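Long-range contact in peptidase S9 prolyl oligopeptidase catalytic domain-containing protein (Pyrococcus horikoshii, PDB 4HXF), which is probably a serine protease of the acylaminoacyl peptidase type, joining a beta-propeller to an alpha/beta-hydrolase domain and assembling into a self-compartmentalizing hexamer: residues 165-177 with 183-197. Residues are numbered along the deposited sequence; the frame is centred on the assembly and turned at random.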
loop_
_atom_site.group_PDB
_atom_site.type_symbol
_atom_site.label_atom_id
_atom_site.label_comp_id
_atom_site.label_asym_id
_atom_site.label_seq_id
_atom_site.Cartn_x
_atom_site.Cartn_y
_atom_site.Cartn_z
ATOM N N ILE A 165 6.666 14.233 -34.264
ATOM C CA ILE A 165 6.362 14.344 -35.682
ATOM C C ILE A 165 7.493 13.797 -36.585
ATOM O O ILE A 165 7.247 13.490 -37.757
ATOM C CB ILE A 165 5.876 15.701 -36.108
ATOM C CG1 ILE A 165 6.930 16.720 -35.990
ATOM C CG2 ILE A 165 4.521 16.073 -35.400
ATOM C CD1 ILE A 165 6.438 18.114 -36.414
ATOM N N GLU A 166 8.708 13.689 -36.056
ATOM C CA GLU A 166 9.791 13.032 -36.770
ATOM C C GLU A 166 10.671 12.462 -35.729
ATOM O O GLU A 166 10.839 13.019 -34.633
ATOM C CB GLU A 166 10.647 14.086 -37.472
ATOM C CG GLU A 166 10.012 14.972 -38.475
ATOM C CD GLU A 166 10.001 14.402 -39.870
ATOM O OE1 GLU A 166 9.524 15.126 -40.769
ATOM O OE2 GLU A 166 10.408 13.220 -40.053
ATOM N N GLN A 167 11.275 11.336 -36.068
ATOM C CA GLN A 167 12.231 10.748 -35.171
ATOM C C GLN A 167 13.278 9.990 -35.947
ATOM O O GLN A 167 12.995 9.456 -37.068
ATOM C CB GLN A 167 11.585 9.811 -34.224
ATOM C CG GLN A 167 10.909 8.615 -34.773
ATOM C CD GLN A 167 10.012 8.053 -33.693
ATOM O OE1 GLN A 167 10.510 7.414 -32.729
ATOM N NE2 GLN A 167 8.704 8.380 -33.770
ATOM N N PHE A 168 14.479 9.898 -35.379
ATOM C CA PHE A 168 15.541 9.087 -35.991
ATOM C C PHE A 168 16.565 8.760 -34.916
ATOM O O PHE A 168 16.575 9.344 -33.848
ATOM C CB PHE A 168 16.218 9.728 -37.213
ATOM C CG PHE A 168 16.819 11.104 -36.998
ATOM C CD1 PHE A 168 16.020 12.266 -37.060
ATOM C CD2 PHE A 168 18.188 11.280 -36.744
ATOM C CE1 PHE A 168 16.556 13.529 -36.782
ATOM C CE2 PHE A 168 18.712 12.536 -36.478
ATOM C CZ PHE A 168 17.931 13.618 -36.541
ATOM N N GLU A 169 17.417 7.807 -35.249
ATOM C CA GLU A 169 18.492 7.354 -34.340
ATOM C C GLU A 169 19.865 7.490 -34.983
ATOM O O GLU A 169 20.017 7.507 -36.228
ATOM C CB GLU A 169 18.233 5.940 -33.855
ATOM C CG GLU A 169 18.741 4.829 -34.699
ATOM C CD GLU A 169 18.504 3.450 -34.001
ATOM O OE1 GLU A 169 19.415 2.627 -33.990
ATOM O OE2 GLU A 169 17.432 3.252 -33.450
ATOM N N LYS A 170 20.847 7.617 -34.122
ATOM C CA LYS A 170 22.241 7.676 -34.503
ATOM C C LYS A 170 23.069 6.889 -33.525
ATOM O O LYS A 170 22.568 6.476 -32.487
ATOM C CB LYS A 170 22.711 9.143 -34.491
ATOM C CG LYS A 170 22.160 9.926 -35.637
ATOM C CD LYS A 170 22.657 9.514 -37.044
ATOM C CE LYS A 170 22.213 10.482 -38.130
ATOM N NZ LYS A 170 22.551 9.827 -39.435
ATOM N N PRO A 171 24.352 6.647 -33.872
ATOM C CA PRO A 171 25.232 6.057 -32.856
ATOM C C PRO A 171 25.313 6.763 -31.528
ATOM O O PRO A 171 24.896 7.964 -31.436
ATOM C CB PRO A 171 26.614 6.104 -33.585
ATOM C CG PRO A 171 26.250 6.095 -35.017
ATOM C CD PRO A 171 25.039 6.992 -35.126
ATOM N N ARG A 172 25.676 6.035 -30.433
ATOM C CA ARG A 172 25.812 6.605 -29.099
ATOM C C ARG A 172 26.738 7.860 -29.180
ATOM O O ARG A 172 27.662 7.907 -30.059
ATOM C CB ARG A 172 26.345 5.560 -27.979
ATOM C CG ARG A 172 27.716 5.128 -28.138
ATOM C CD ARG A 172 28.019 4.054 -27.037
ATOM N NE ARG A 172 27.349 2.886 -27.460
ATOM C CZ ARG A 172 27.686 1.658 -27.048
ATOM N NH1 ARG A 172 28.643 1.551 -26.220
ATOM N NH2 ARG A 172 27.092 0.616 -27.503
ATOM N N PHE A 173 26.476 8.799 -28.305
ATOM C CA PHE A 173 27.227 10.023 -28.154
ATOM C C PHE A 173 27.105 10.939 -29.363
ATOM O O PHE A 173 27.996 11.735 -29.595
ATOM C CB PHE A 173 28.688 9.617 -27.848
ATOM C CG PHE A 173 29.107 9.786 -26.459
ATOM C CD1 PHE A 173 30.119 10.654 -26.140
ATOM C CD2 PHE A 173 28.458 9.125 -25.477
ATOM C CE1 PHE A 173 30.488 10.815 -24.812
ATOM C CE2 PHE A 173 28.858 9.252 -24.158
ATOM C CZ PHE A 173 29.889 10.053 -23.869
ATOM N N SER A 174 25.972 10.922 -30.067
ATOM C CA SER A 174 25.646 11.892 -31.072
ATOM C C SER A 174 24.921 13.049 -30.463
ATOM O O SER A 174 24.331 12.991 -29.347
ATOM C CB SER A 174 24.867 11.280 -32.226
ATOM O OG SER A 174 25.619 10.221 -32.902
ATOM N N SER A 175 24.976 14.178 -31.124
ATOM C CA SER A 175 24.278 15.369 -30.658
ATOM C C SER A 175 23.577 16.074 -31.838
ATOM O O SER A 175 23.844 15.806 -33.005
ATOM C CB SER A 175 25.205 16.334 -29.892
ATOM O OG SER A 175 26.138 16.809 -30.763
ATOM N N GLY A 176 22.665 16.990 -31.554
ATOM C CA GLY A 176 21.887 17.692 -32.570
ATOM C C GLY A 176 21.437 19.018 -32.120
ATOM O O GLY A 176 21.091 19.161 -30.994
ATOM N N ILE A 177 21.441 19.966 -33.044
ATOM C CA ILE A 177 20.904 21.297 -32.867
ATOM C C ILE A 177 20.004 21.681 -34.032
ATOM O O ILE A 177 20.203 21.243 -35.172
ATOM C CB ILE A 177 21.982 22.375 -32.640
ATOM C CG1 ILE A 177 22.913 22.450 -33.846
ATOM C CG2 ILE A 177 22.808 22.051 -31.377
ATOM C CD1 ILE A 177 23.712 23.725 -33.918
ATOM N N ILE A 183 18.210 20.120 -38.996
ATOM C CA ILE A 183 18.882 19.738 -37.816
ATOM C C ILE A 183 20.366 19.390 -38.159
ATOM O O ILE A 183 20.620 18.658 -39.123
ATOM C CB ILE A 183 18.239 18.500 -37.159
ATOM C CG1 ILE A 183 16.764 18.802 -36.769
ATOM C CG2 ILE A 183 19.005 18.028 -35.937
ATOM C CD1 ILE A 183 15.995 17.536 -36.418
ATOM N N VAL A 184 21.309 20.002 -37.436
ATOM C CA VAL A 184 22.759 19.687 -37.603
ATOM C C VAL A 184 23.088 18.593 -36.620
ATOM O O VAL A 184 22.895 18.726 -35.372
ATOM C CB VAL A 184 23.676 20.903 -37.385
ATOM C CG1 VAL A 184 25.112 20.560 -37.745
ATOM C CG2 VAL A 184 23.255 22.063 -38.258
ATOM N N VAL A 185 23.539 17.488 -37.153
ATOM C CA VAL A 185 23.761 16.278 -36.391
ATOM C C VAL A 185 25.220 15.936 -36.318
ATOM O O VAL A 185 25.831 15.760 -37.371
ATOM C CB VAL A 185 22.955 15.061 -36.904
ATOM C CG1 VAL A 185 23.149 13.769 -36.072
ATOM C CG2 VAL A 185 21.381 15.458 -36.999
ATOM N N SER A 186 25.794 15.833 -35.119
ATOM C CA SER A 186 27.245 15.539 -34.949
ATOM C C SER A 186 27.383 14.124 -34.401
ATOM O O SER A 186 26.775 13.822 -33.345
ATOM C CB SER A 186 27.921 16.580 -34.026
ATOM O OG SER A 186 27.715 17.901 -34.516
ATOM N N VAL A 187 28.116 13.255 -35.126
ATOM C CA VAL A 187 28.153 11.817 -34.809
ATOM C C VAL A 187 29.655 11.481 -34.657
ATOM O O VAL A 187 30.462 11.802 -35.509
ATOM C CB VAL A 187 27.563 10.988 -35.955
ATOM C CG1 VAL A 187 27.723 9.515 -35.713
ATOM C CG2 VAL A 187 26.076 11.411 -36.238
ATOM N N PRO A 188 30.009 10.751 -33.611
ATOM C CA PRO A 188 31.421 10.353 -33.537
ATOM C C PRO A 188 31.843 9.572 -34.768
ATOM O O PRO A 188 31.132 8.663 -35.241
ATOM C CB PRO A 188 31.446 9.506 -32.256
ATOM C CG PRO A 188 30.314 9.927 -31.412
ATOM C CD PRO A 188 29.231 10.234 -32.470
ATOM N N HIS A 189 33.027 9.873 -35.304
ATOM C CA HIS A 189 33.503 9.181 -36.454
ATOM C C HIS A 189 33.996 7.800 -36.067
ATOM O O HIS A 189 34.670 7.704 -35.086
ATOM C CB HIS A 189 34.662 9.997 -37.105
ATOM C CG HIS A 189 35.220 9.334 -38.309
ATOM N ND1 HIS A 189 34.728 9.504 -39.559
ATOM C CD2 HIS A 189 36.295 8.430 -38.429
ATOM C CE1 HIS A 189 35.441 8.718 -40.406
ATOM N NE2 HIS A 189 36.368 8.058 -39.693
ATOM N N ARG A 190 33.718 6.824 -36.909
ATOM C CA ARG A 190 34.133 5.448 -36.572
ATOM C C ARG A 190 35.335 4.990 -37.399
ATOM O O ARG A 190 35.239 4.922 -38.638
ATOM C CB ARG A 190 33.002 4.450 -36.712
ATOM C CG ARG A 190 33.402 3.069 -36.137
ATOM C CD ARG A 190 32.238 2.030 -36.304
ATOM N NE ARG A 190 31.034 2.366 -35.517
ATOM C CZ ARG A 190 30.887 2.017 -34.228
ATOM N NH1 ARG A 190 31.817 1.359 -33.642
ATOM N NH2 ARG A 190 29.833 2.425 -33.558
ATOM N N ASP A 191 36.438 4.649 -36.746
ATOM C CA ASP A 191 37.569 3.912 -37.389
ATOM C C ASP A 191 37.580 2.481 -36.820
ATOM O O ASP A 191 36.587 1.803 -37.014
ATOM C CB ASP A 191 38.875 4.619 -37.165
ATOM C CG ASP A 191 38.903 6.039 -37.928
ATOM O OD1 ASP A 191 38.490 6.094 -39.026
ATOM O OD2 ASP A 191 39.420 6.908 -37.357
ATOM N N VAL A 192 38.614 2.037 -36.104
ATOM C CA VAL A 192 38.553 0.619 -35.501
ATOM C C VAL A 192 37.517 0.677 -34.336
ATOM O O VAL A 192 36.706 -0.206 -34.220
ATOM C CB VAL A 192 39.904 0.213 -35.027
ATOM C CG1 VAL A 192 39.844 -1.113 -34.244
ATOM C CG2 VAL A 192 40.831 0.017 -36.258
ATOM N N ILE A 193 37.496 1.818 -33.644
ATOM C CA ILE A 193 36.532 2.163 -32.665
ATOM C C ILE A 193 36.025 3.558 -32.948
ATOM O O ILE A 193 36.619 4.322 -33.740
ATOM C CB ILE A 193 37.089 2.059 -31.251
ATOM C CG1 ILE A 193 38.227 3.010 -30.931
ATOM C CG2 ILE A 193 37.611 0.573 -31.061
ATOM C CD1 ILE A 193 38.594 3.151 -29.405
ATOM N N PRO A 194 34.944 3.983 -32.288
ATOM C CA PRO A 194 34.554 5.405 -32.407
ATOM C C PRO A 194 35.600 6.339 -31.839
ATOM O O PRO A 194 36.184 6.074 -30.797
ATOM C CB PRO A 194 33.209 5.499 -31.627
ATOM C CG PRO A 194 32.758 4.091 -31.508
ATOM C CD PRO A 194 34.017 3.242 -31.430
ATOM N N ARG A 195 35.835 7.435 -32.546
ATOM C CA ARG A 195 36.870 8.418 -32.163
ATOM C C ARG A 195 36.344 9.518 -31.241
ATOM O O ARG A 195 36.326 10.754 -31.534
ATOM C CB ARG A 195 37.519 8.956 -33.422
ATOM C CG ARG A 195 37.958 7.957 -34.415
ATOM C CD ARG A 195 39.077 7.040 -33.898
ATOM N NE ARG A 195 40.282 7.686 -33.386
ATOM C CZ ARG A 195 41.302 8.045 -34.177
ATOM N NH1 ARG A 195 41.222 7.910 -35.485
ATOM N NH2 ARG A 195 42.375 8.580 -33.620
ATOM N N TYR A 196 35.847 9.083 -30.086
ATOM C CA TYR A 196 35.208 9.955 -29.143
ATOM C C TYR A 196 36.085 11.083 -28.726
ATOM O O TYR A 196 37.242 10.848 -28.533
ATOM C CB TYR A 196 34.890 9.179 -27.896
ATOM C CG TYR A 196 33.912 8.043 -28.056
ATOM C CD1 TYR A 196 34.316 6.728 -27.880
ATOM C CD2 TYR A 196 32.633 8.295 -28.444
ATOM C CE1 TYR A 196 33.376 5.710 -27.983
ATOM C CE2 TYR A 196 31.683 7.263 -28.592
ATOM C CZ TYR A 196 32.075 5.955 -28.300
ATOM O OH TYR A 196 31.105 4.968 -28.474
ATOM N N PHE A 197 35.549 12.308 -28.743
ATOM C CA PHE A 197 36.250 13.571 -28.302
ATOM C C PHE A 197 37.348 13.951 -29.287
ATOM O O PHE A 197 38.079 14.886 -29.044
ATOM C CB PHE A 197 36.718 13.601 -26.832
ATOM C CG PHE A 197 35.613 13.518 -25.834
ATOM C CD1 PHE A 197 35.150 12.282 -25.406
ATOM C CD2 PHE A 197 35.066 14.672 -25.290
ATOM C CE1 PHE A 197 34.127 12.166 -24.473
ATOM C CE2 PHE A 197 34.021 14.576 -24.359
ATOM C CZ PHE A 197 33.565 13.337 -23.949
#
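Ser175 and Ile177 pair with Ser186 and Val184 in the antiparallel hairpin that starts one four-stranded blade of the beta-propeller; strand 165-171, outermost in the preceding blade, packs against it. Two reciprocal bond pairs fix the register: Ser175 N to Ser186 O (2.9 Å) is nearly straight, 162° at the hydrogen, and in the carbonyl plane, whereas Val184 N approaches Ile177 O nearly along the C=O axis (2.8 Å). Gly176 and Val185, a non-hydrogen-bonded pair with CA atoms 4.5 Å apart, lie between them.

Apolar contacts join the blades. The Phe168 ring presents its edge to Val185, CZ to CG2 at 3.9 Å, and also to Ile183 CD1; Trp205 stacks on the ring. Lys170 bends at chi2 (-67°), laying CG and CE against Val185 CG1 before its amine meets Glu210. Pro171 CD abuts Val187 CG1 at 3.7 Å.

A type II turn, Pro171 to Ser174, links the blades, and Ser174 OG donates to Pro171 O (2.8 Å). Beyond it, aromatic groups gather: the Phe173 and Tyr196 rings meet obliquely, planes at 70°, while Phe173 CE1 lies 3.9 Å from Phe197 CE1. Tyr196 OH, bonded to Val137 O, touches Arg172 CG at 3.4 Å.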